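Local coordinates for protein coatomer subunit delta (Saccharomyces cerevisiae, PDB 5FJZ) that forms part of the coatomer coat on Golgi-derived vesicles, its mu-homology domain binding the tryptophan-based motif of the tethering protein Dsl1, at residues A[140-145]-A[218-223]. Residues are numbered along the deposited sequence; the frame is centred on the assembly and turned at random.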
ATOM      1  N   VAL A 140       1.347  30.336  16.110  1.00 17.97           N
ATOM      2  CA  VAL A 140       1.215  29.030  16.639  1.00 17.76           C
ATOM      3  C   VAL A 140       2.160  28.788  17.744  1.00 18.38           C
ATOM      4  O   VAL A 140       3.346  29.137  17.642  1.00 18.04           O
ATOM      5  CB  VAL A 140       1.521  27.970  15.540  1.00 19.02           C
ATOM      6  CG1 VAL A 140       1.358  26.568  16.073  1.00 22.30           C
ATOM      7  CG2 VAL A 140       0.602  28.181  14.330  1.00 21.00           C
ATOM      8  N   ILE A 141       1.694  28.086  18.776  1.00 16.68           N
ATOM      9  CA  ILE A 141       2.549  27.592  19.806  1.00 18.06           C
ATOM     10  C   ILE A 141       2.282  26.086  19.981  1.00 16.95           C
ATOM     11  O   ILE A 141       1.152  25.651  20.208  1.00 18.50           O
ATOM     12  CB  ILE A 141       2.285  28.323  21.187  1.00 19.43           C
ATOM     13  CG1 ILE A 141       2.568  29.814  21.062  1.00 23.00           C
ATOM     14  CG2 ILE A 141       3.100  27.662  22.309  1.00 20.03           C
ATOM     15  CD1 ILE A 141       2.362  30.644  22.345  1.00 25.54           C
ATOM     16  N   ILE A 142       3.334  25.331  19.832  1.00 17.12           N
ATOM     17  CA  ILE A 142       3.309  23.921  20.113  1.00 19.73           C
ATOM     18  C   ILE A 142       4.052  23.716  21.407  1.00 19.30           C
ATOM     19  O   ILE A 142       5.290  23.908  21.510  1.00 19.88           O
ATOM     20  CB  ILE A 142       4.008  23.066  18.983  1.00 17.93           C
ATOM     21  CG1 ILE A 142       3.362  23.343  17.651  1.00 16.34           C
ATOM     22  CG2 ILE A 142       3.825  21.572  19.355  1.00 20.82           C
ATOM     23  CD1 ILE A 142       4.088  22.737  16.424  1.00 17.87           C
ATOM     24  N   GLU A 143       3.342  23.155  22.362  1.00 16.11           N
ATOM     25  CA  GLU A 143       3.945  22.788  23.624  1.00 21.66           C
ATOM     26  C   GLU A 143       4.095  21.327  23.763  1.00 17.51           C
ATOM     27  O   GLU A 143       3.244  20.582  23.434  1.00 23.84           O
ATOM     28  CB  GLU A 143       3.059  23.267  24.782  1.00 29.18           C
ATOM     29  CG  GLU A 143       3.260  24.759  24.952  1.00 40.96           C
ATOM     30  CD  GLU A 143       2.353  25.362  25.972  1.00 49.45           C
ATOM     31  OE1 GLU A 143       1.244  24.797  26.203  1.00 53.35           O
ATOM     32  OE2 GLU A 143       2.788  26.401  26.537  1.00 59.61           O
ATOM     33  N   TYR A 144       5.255  20.948  24.197  1.00 18.06           N
ATOM     34  CA  TYR A 144       5.638  19.558  24.330  1.00 18.88           C
ATOM     35  C   TYR A 144       6.227  19.274  25.709  1.00 21.65           C
ATOM     36  O   TYR A 144       6.847  20.150  26.352  1.00 21.84           O
ATOM     37  CB  TYR A 144       6.622  19.205  23.238  1.00 18.15           C
ATOM     38  CG  TYR A 144       7.838  20.116  23.092  1.00 15.88           C
ATOM     39  CD1 TYR A 144       8.973  19.945  23.877  1.00 16.05           C
ATOM     40  CD2 TYR A 144       7.866  21.083  22.114  1.00 18.52           C
ATOM     41  CE1 TYR A 144      10.069  20.810  23.770  1.00 17.59           C
ATOM     42  CE2 TYR A 144       8.970  21.903  21.951  1.00 19.70           C
ATOM     43  CZ  TYR A 144      10.049  21.792  22.798  1.00 18.80           C
ATOM     44  OH  TYR A 144      11.156  22.645  22.639  1.00 18.69           O
ATOM     45  N   GLU A 145       6.049  18.036  26.177  1.00 20.97           N
ATOM     46  CA  GLU A 145       6.663  17.551  27.369  1.00 19.73           C
ATOM     47  C   GLU A 145       7.138  16.115  27.165  1.00 20.74           C
ATOM     48  O   GLU A 145       6.347  15.253  26.751  1.00 22.01           O
ATOM     49  CB  GLU A 145       5.693  17.581  28.569  1.00 25.54           C
ATOM     50  CG  GLU A 145       6.414  17.100  29.819  1.00 31.79           C
ATOM     51  CD  GLU A 145       5.797  17.526  31.121  1.00 40.66           C
ATOM     52  OE1 GLU A 145       4.551  17.522  31.211  1.00 41.62           O
ATOM     53  OE2 GLU A 145       6.598  17.853  32.051  1.00 50.97           O
ATOM     54  N   TYR A 218      -4.007  21.861  10.590  1.00 16.96           N
ATOM     55  CA  TYR A 218      -4.037  20.541  11.198  1.00 18.48           C
ATOM     56  C   TYR A 218      -4.320  19.439  10.142  1.00 21.98           C
ATOM     57  O   TYR A 218      -4.913  19.748   9.110  1.00 20.85           O
ATOM     58  CB  TYR A 218      -5.114  20.499  12.286  1.00 18.93           C
ATOM     59  CG  TYR A 218      -4.801  21.375  13.434  1.00 17.62           C
ATOM     60  CD1 TYR A 218      -4.025  20.952  14.477  1.00 17.77           C
ATOM     61  CD2 TYR A 218      -5.359  22.651  13.507  1.00 18.80           C
ATOM     62  CE1 TYR A 218      -3.717  21.824  15.539  1.00 18.32           C
ATOM     63  CE2 TYR A 218      -5.032  23.532  14.517  1.00 17.56           C
ATOM     64  CZ  TYR A 218      -4.222  23.119  15.527  1.00 18.01           C
ATOM     65  OH  TYR A 218      -3.945  23.988  16.565  1.00 15.39           O
ATOM     66  N   PRO A 219      -3.853  18.184  10.338  1.00 20.66           N
ATOM     67  CA  PRO A 219      -3.024  17.650  11.445  1.00 20.45           C
ATOM     68  C   PRO A 219      -1.570  18.161  11.462  1.00 17.89           C
ATOM     69  O   PRO A 219      -0.893  18.277  10.432  1.00 17.61           O
ATOM     70  CB  PRO A 219      -3.141  16.163  11.256  1.00 20.55           C
ATOM     71  CG  PRO A 219      -3.372  15.943   9.746  1.00 23.00           C
ATOM     72  CD  PRO A 219      -4.040  17.187   9.236  1.00 22.80           C
ATOM     73  N   MET A 220      -1.061  18.480  12.629  1.00 19.27           N
ATOM     74  CA  MET A 220       0.352  18.738  12.787  1.00 20.19           C
ATOM     75  C   MET A 220       1.036  17.423  13.192  1.00 18.71           C
ATOM     76  O   MET A 220       0.591  16.744  14.117  1.00 21.29           O
ATOM     77  CB  MET A 220       0.581  19.787  13.901  1.00 19.45           C
ATOM     78  CG  MET A 220      -0.089  21.121  13.633  1.00 21.21           C
ATOM     79  SD  MET A 220       0.235  22.349  14.922  1.00 22.68           S
ATOM     80  CE  MET A 220      -0.740  23.722  14.292  1.00 24.84           C
ATOM     81  N   THR A 221       2.144  17.104  12.540  1.00 17.97           N
ATOM     82  CA  THR A 221       2.809  15.851  12.745  1.00 19.71           C
ATOM     83  C   THR A 221       4.140  16.087  13.392  1.00 19.87           C
ATOM     84  O   THR A 221       4.858  17.062  13.073  1.00 23.76           O
ATOM     85  CB  THR A 221       3.026  15.126  11.409  1.00 23.44           C
ATOM     86  OG1 THR A 221       1.761  14.795  10.862  1.00 25.32           O
ATOM     87  CG2 THR A 221       3.785  13.856  11.592  1.00 27.18           C
ATOM     88  N   VAL A 222       4.533  15.194  14.255  1.00 18.49           N
ATOM     89  CA  VAL A 222       5.869  15.223  14.846  1.00 19.69           C
ATOM     90  C   VAL A 222       6.680  13.963  14.454  1.00 18.67           C
ATOM     91  O   VAL A 222       6.105  12.845  14.376  1.00 19.68           O
ATOM     92  CB  VAL A 222       5.840  15.373  16.359  1.00 23.06           C
ATOM     93  CG1 VAL A 222       5.187  14.194  17.018  1.00 26.18           C
ATOM     94  CG2 VAL A 222       7.246  15.484  16.908  1.00 25.68           C
ATOM     95  N   SER A 223       7.968  14.172  14.222  1.00 17.36           N
ATOM     96  CA  SER A 223       8.875  13.108  13.812  0.50 18.67           C
ATOM     97  C   SER A 223      10.105  13.116  14.707  1.00 18.94           C
ATOM     98  O   SER A 223      10.789  14.163  14.817  1.00 18.31           O
ATOM     99  CB  SER A 223       9.260  13.365  12.336  0.50 18.93           C
ATOM    100  OG  SER A 223      10.123  12.349  11.831  0.50 19.06           O
TER
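Met-220 reaches across from segment 218-223 and touches Val-140 and Ile-142 of segment 140-145 with the end of its side chain. Both contacts are apolar. The methyl CE lies 4.0 Å from CG1 of Val-140, the two side chains passing alongside one another in opposite directions, while SD sits 4.2 Å from CD1 of Ile-142, whose side chain runs at a slant to the thioether. Beyond CG the methionine is fully extended (chi2 and chi3 both -178°), which carries sulfur and methyl far enough to bridge backbones whose nearest CA atoms, those of Ile-142 and Met-220, are 9.4 Å apart. Val-140 meets the methyl with the branch set anti to its own N (chi1 -179°). All three residues are buried; Phe-157 and Phe-207 also touch Ile-142, and Ile-159 and Thr-127 lie against Met-220. Backbone hydrogen bonding of segment 140-145 goes instead to neighbours in its own sheet, through Phe-207 and Leu-205 on strand 202-210 and Ala-128 and Thr-126 on strand 123-131. Strand 137-146 belongs to a four-stranded antiparallel sheet and strand 220-229 to the long mixed sheet, and such face-to-face hydrophobic packing between sheets is characteristic of a beta-sandwich, here within the mu-homology domain.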